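Local coordinates for nuclear and cytoplasmic polyadenylated RNA-binding protein PUB1 (Saccharomyces cerevisiae, PDB 3MD1) that binds polyadenylated RNA with a preference for poly(U), this piece being the second of its RNA recognition motifs, and may accompany mRNA from nucleus to cytoplasm, at residues Leu4-Leu9 and Gly46-Thr51. Numbering follows the deposited sequence. Where two conformers were deposited one is given.
Sequences LFVGDL and GFVSFT
The two central strands of the RRM sheet, carrying RNP2 (Leu4-Leu9) and the last five residues of RNP1 (Gly46-Phe50), pair antiparallel here, with Leu4 opposite Val48, Phe5 opposite Phe47 and Val6 opposite Gly46. Four backbone hydrogen bonds join them. Leu4 and Val48 exchange two, Leu4 N to Val48 O (2.8 Å) and Val48 N to Leu4 O (2.9 Å); Val6 and Gly46 exchange the others, the one from Gly46 N to Val6 O being the most bent, 147° at the hydrogen. Leu4 O also receives the CA-H of Phe47, with 3.2 Å between Phe47 CA and Leu4 O.

Phe5 and Phe47 form the non-hydrogen-bonded pair and share one face of the sheet. Phe5 CG lies anti to its backbone N (chi1 176°), whereas Phe47 CG sits beside its own N, and the edge of Phe5 is turned toward the face of Phe47 in an offset edge-to-face pair, planes at 79°. The CD2 corner of Phe5 comes 3.9 Å from Phe47 CE1. In the βαββαβ fold of RRMs, aromatic residues at these RNP positions commonly stack on nucleotide bases, so this pair is probably part of the RNA-binding surface; Tyr45 meets the Phe5 ring at a shallower angle.

On the opposite face, Leu4, Val6 and Val48 point into the core. Val6 CG2 and Val48 CG2 touch at 4.0 Å, and the CD1 methyl of Leu4 reaches Phe50 CE1 at 3.6 Å. Helix 53-63 packs over this face, Met60 against Leu4 and Ala56 and Ala59 against Phe50. Beyond the paired residues, the chain bends at Asp8, whose phi is positive, and Leu9 CD1 settles 3.7 Å from Gly46 N.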
ATOM      1  N   LEU A   4      -5.416  -1.554  -3.735  1.00  9.09           N
ATOM      2  CA  LEU A   4      -4.937  -2.309  -2.586  1.00  7.87           C
ATOM      3  C   LEU A   4      -4.766  -1.431  -1.353  1.00  7.34           C
ATOM      4  O   LEU A   4      -4.193  -0.328  -1.434  1.00  7.07           O
ATOM      5  CB  LEU A   4      -3.606  -2.958  -2.914  1.00  8.02           C
ATOM      6  CG  LEU A   4      -3.569  -3.893  -4.120  1.00  6.17           C
ATOM      7  CD1 LEU A   4      -2.154  -4.403  -4.279  1.00  9.41           C
ATOM      8  CD2 LEU A   4      -4.550  -5.046  -3.957  1.00  5.22           C
ATOM      9  N   PHE A   5      -5.244  -1.940  -0.216  1.00  6.57           N
ATOM     10  CA  PHE A   5      -4.913  -1.411   1.099  1.00  6.57           C
ATOM     11  C   PHE A   5      -3.642  -2.091   1.575  1.00  6.62           C
ATOM     12  O   PHE A   5      -3.589  -3.320   1.651  1.00  7.42           O
ATOM     13  CB  PHE A   5      -6.044  -1.681   2.090  1.00  5.50           C
ATOM     14  CG  PHE A   5      -5.732  -1.252   3.501  1.00  5.97           C
ATOM     15  CD1 PHE A   5      -5.055  -2.096   4.391  1.00  7.07           C
ATOM     16  CD2 PHE A   5      -6.141  -0.007   3.951  1.00  6.50           C
ATOM     17  CE1 PHE A   5      -4.785  -1.691   5.692  1.00  6.90           C
ATOM     18  CE2 PHE A   5      -5.885   0.394   5.265  1.00  7.85           C
ATOM     19  CZ  PHE A   5      -5.201  -0.444   6.131  1.00  7.39           C
ATOM     20  N   VAL A   6      -2.630  -1.297   1.922  1.00  5.92           N
ATOM     21  CA  VAL A   6      -1.338  -1.837   2.337  1.00  6.67           C
ATOM     22  C   VAL A   6      -1.088  -1.431   3.787  1.00  6.97           C
ATOM     23  O   VAL A   6      -0.801  -0.246   4.082  1.00  7.92           O
ATOM     24  CB  VAL A   6      -0.186  -1.369   1.402  1.00  6.41           C
ATOM     25  CG1 VAL A   6       1.147  -1.945   1.851  1.00  8.13           C
ATOM     26  CG2 VAL A   6      -0.464  -1.756  -0.041  1.00  8.05           C
ATOM     27  N   GLY A   7      -1.242  -2.400   4.682  1.00  6.91           N
ATOM     28  CA  GLY A   7      -1.069  -2.177   6.116  1.00  6.90           C
ATOM     29  C   GLY A   7       0.256  -2.607   6.728  1.00  7.37           C
ATOM     30  O   GLY A   7       1.099  -3.237   6.068  1.00  7.79           O
ATOM     31  N   ASP A   8       0.396  -2.309   8.019  1.00  6.82           N
ATOM     32  CA  ASP A   8       1.587  -2.645   8.795  1.00  7.76           C
ATOM     33  C   ASP A   8       2.822  -1.958   8.247  1.00  7.86           C
ATOM     34  O   ASP A   8       3.888  -2.565   8.160  1.00  7.72           O
ATOM     35  CB  ASP A   8       1.804  -4.166   8.854  1.00  7.12           C
ATOM     36  CG  ASP A   8       2.858  -4.559   9.859  1.00 10.24           C
ATOM     37  OD1 ASP A   8       2.899  -3.946  10.952  1.00  9.35           O
ATOM     38  OD2 ASP A   8       3.639  -5.498   9.556  1.00  8.83           O
ATOM     39  N   LEU A   9       2.668  -0.686   7.877  1.00  7.91           N
ATOM     40  CA  LEU A   9       3.800   0.091   7.397  1.00  9.16           C
ATOM     41  C   LEU A   9       4.546   0.664   8.588  1.00  9.35           C
ATOM     42  O   LEU A   9       3.937   1.204   9.511  1.00  9.93           O
ATOM     43  CB  LEU A   9       3.353   1.232   6.472  1.00  8.69           C
ATOM     44  CG  LEU A   9       2.639   0.896   5.159  1.00  8.78           C
ATOM     45  CD1 LEU A   9       2.269   2.169   4.380  1.00  7.39           C
ATOM     46  CD2 LEU A   9       3.503  -0.009   4.305  1.00  8.96           C
ATOM     47  N   GLY A  46      -1.359   2.510   3.819  1.00  4.38           N
ATOM     48  CA  GLY A  46      -1.404   3.276   2.589  1.00  4.37           C
ATOM     49  C   GLY A  46      -2.224   2.552   1.538  1.00  5.19           C
ATOM     50  O   GLY A  46      -2.766   1.484   1.792  1.00  5.44           O
ATOM     51  N   PHE A  47      -2.284   3.134   0.351  1.00  5.52           N
ATOM     52  CA  PHE A  47      -3.003   2.554  -0.779  1.00  6.22           C
ATOM     53  C   PHE A  47      -2.128   2.503  -2.022  1.00  6.87           C
ATOM     54  O   PHE A  47      -1.296   3.398  -2.239  1.00  7.85           O
ATOM     55  CB  PHE A  47      -4.239   3.398  -1.118  1.00  6.31           C
ATOM     56  CG  PHE A  47      -5.258   3.444  -0.035  1.00  6.57           C
ATOM     57  CD1 PHE A  47      -6.168   2.410   0.121  1.00  6.86           C
ATOM     58  CD2 PHE A  47      -5.320   4.539   0.823  1.00  6.20           C
ATOM     59  CE1 PHE A  47      -7.124   2.450   1.139  1.00  7.45           C
ATOM     60  CE2 PHE A  47      -6.262   4.587   1.837  1.00  6.73           C
ATOM     61  CZ  PHE A  47      -7.167   3.540   1.996  1.00  7.58           C
ATOM     62  N   VAL A  48      -2.350   1.473  -2.847  1.00  7.91           N
ATOM     63  CA  VAL A  48      -1.720   1.331  -4.170  1.00  8.49           C
ATOM     64  C   VAL A  48      -2.806   1.021  -5.220  1.00  9.22           C
ATOM     65  O   VAL A  48      -3.627   0.124  -5.016  1.00  9.69           O
ATOM     66  CB  VAL A  48      -0.624   0.240  -4.166  1.00  8.88           C
ATOM     67  CG1 VAL A  48      -0.002   0.128  -5.556  1.00  8.63           C
ATOM     68  CG2 VAL A  48       0.457   0.589  -3.155  1.00  7.76           C
ATOM     69  N   SER A  49      -2.804   1.778  -6.322  0.50  9.98           N
ATOM     70  CA  SER A  49      -3.847   1.709  -7.349  0.50 10.76           C
ATOM     71  C   SER A  49      -3.349   1.047  -8.633  0.50 11.15           C
ATOM     72  O   SER A  49      -2.182   1.192  -8.994  0.50 11.43           O
ATOM     73  CB  SER A  49      -4.363   3.118  -7.675  0.50 10.87           C
ATOM     74  OG  SER A  49      -5.473   3.074  -8.556  0.50 12.48           O
ATOM     75  N   PHE A  50      -4.252   0.335  -9.314  1.00 11.30           N
ATOM     76  CA  PHE A  50      -3.951  -0.369 -10.573  1.00 12.07           C
ATOM     77  C   PHE A  50      -5.075  -0.197 -11.601  1.00 13.30           C
ATOM     78  O   PHE A  50      -6.241   0.008 -11.233  1.00 12.94           O
ATOM     79  CB  PHE A  50      -3.758  -1.874 -10.322  1.00 11.76           C
ATOM     80  CG  PHE A  50      -2.588  -2.207  -9.429  1.00 11.15           C
ATOM     81  CD1 PHE A  50      -2.697  -2.124  -8.042  1.00 13.13           C
ATOM     82  CD2 PHE A  50      -1.381  -2.634  -9.977  1.00 11.96           C
ATOM     83  CE1 PHE A  50      -1.609  -2.427  -7.226  1.00 10.37           C
ATOM     84  CE2 PHE A  50      -0.292  -2.953  -9.161  1.00 10.84           C
ATOM     85  CZ  PHE A  50      -0.409  -2.844  -7.786  1.00 12.28           C
ATOM     86  N   THR A  51      -4.740  -0.319 -12.889  1.00 14.45           N
ATOM     87  CA  THR A  51      -5.777  -0.261 -13.944  1.00 15.86           C
ATOM     88  C   THR A  51      -6.559  -1.572 -14.060  1.00 16.50           C
ATOM     89  O   THR A  51      -7.706  -1.587 -14.524  1.00 17.19           O
ATOM     90  CB  THR A  51      -5.210   0.099 -15.346  1.00 15.88           C
ATOM     91  OG1 THR A  51      -4.384  -0.965 -15.830  1.00 18.20           O
ATOM     92  CG2 THR A  51      -4.420   1.393 -15.321  1.00 15.86           C
TER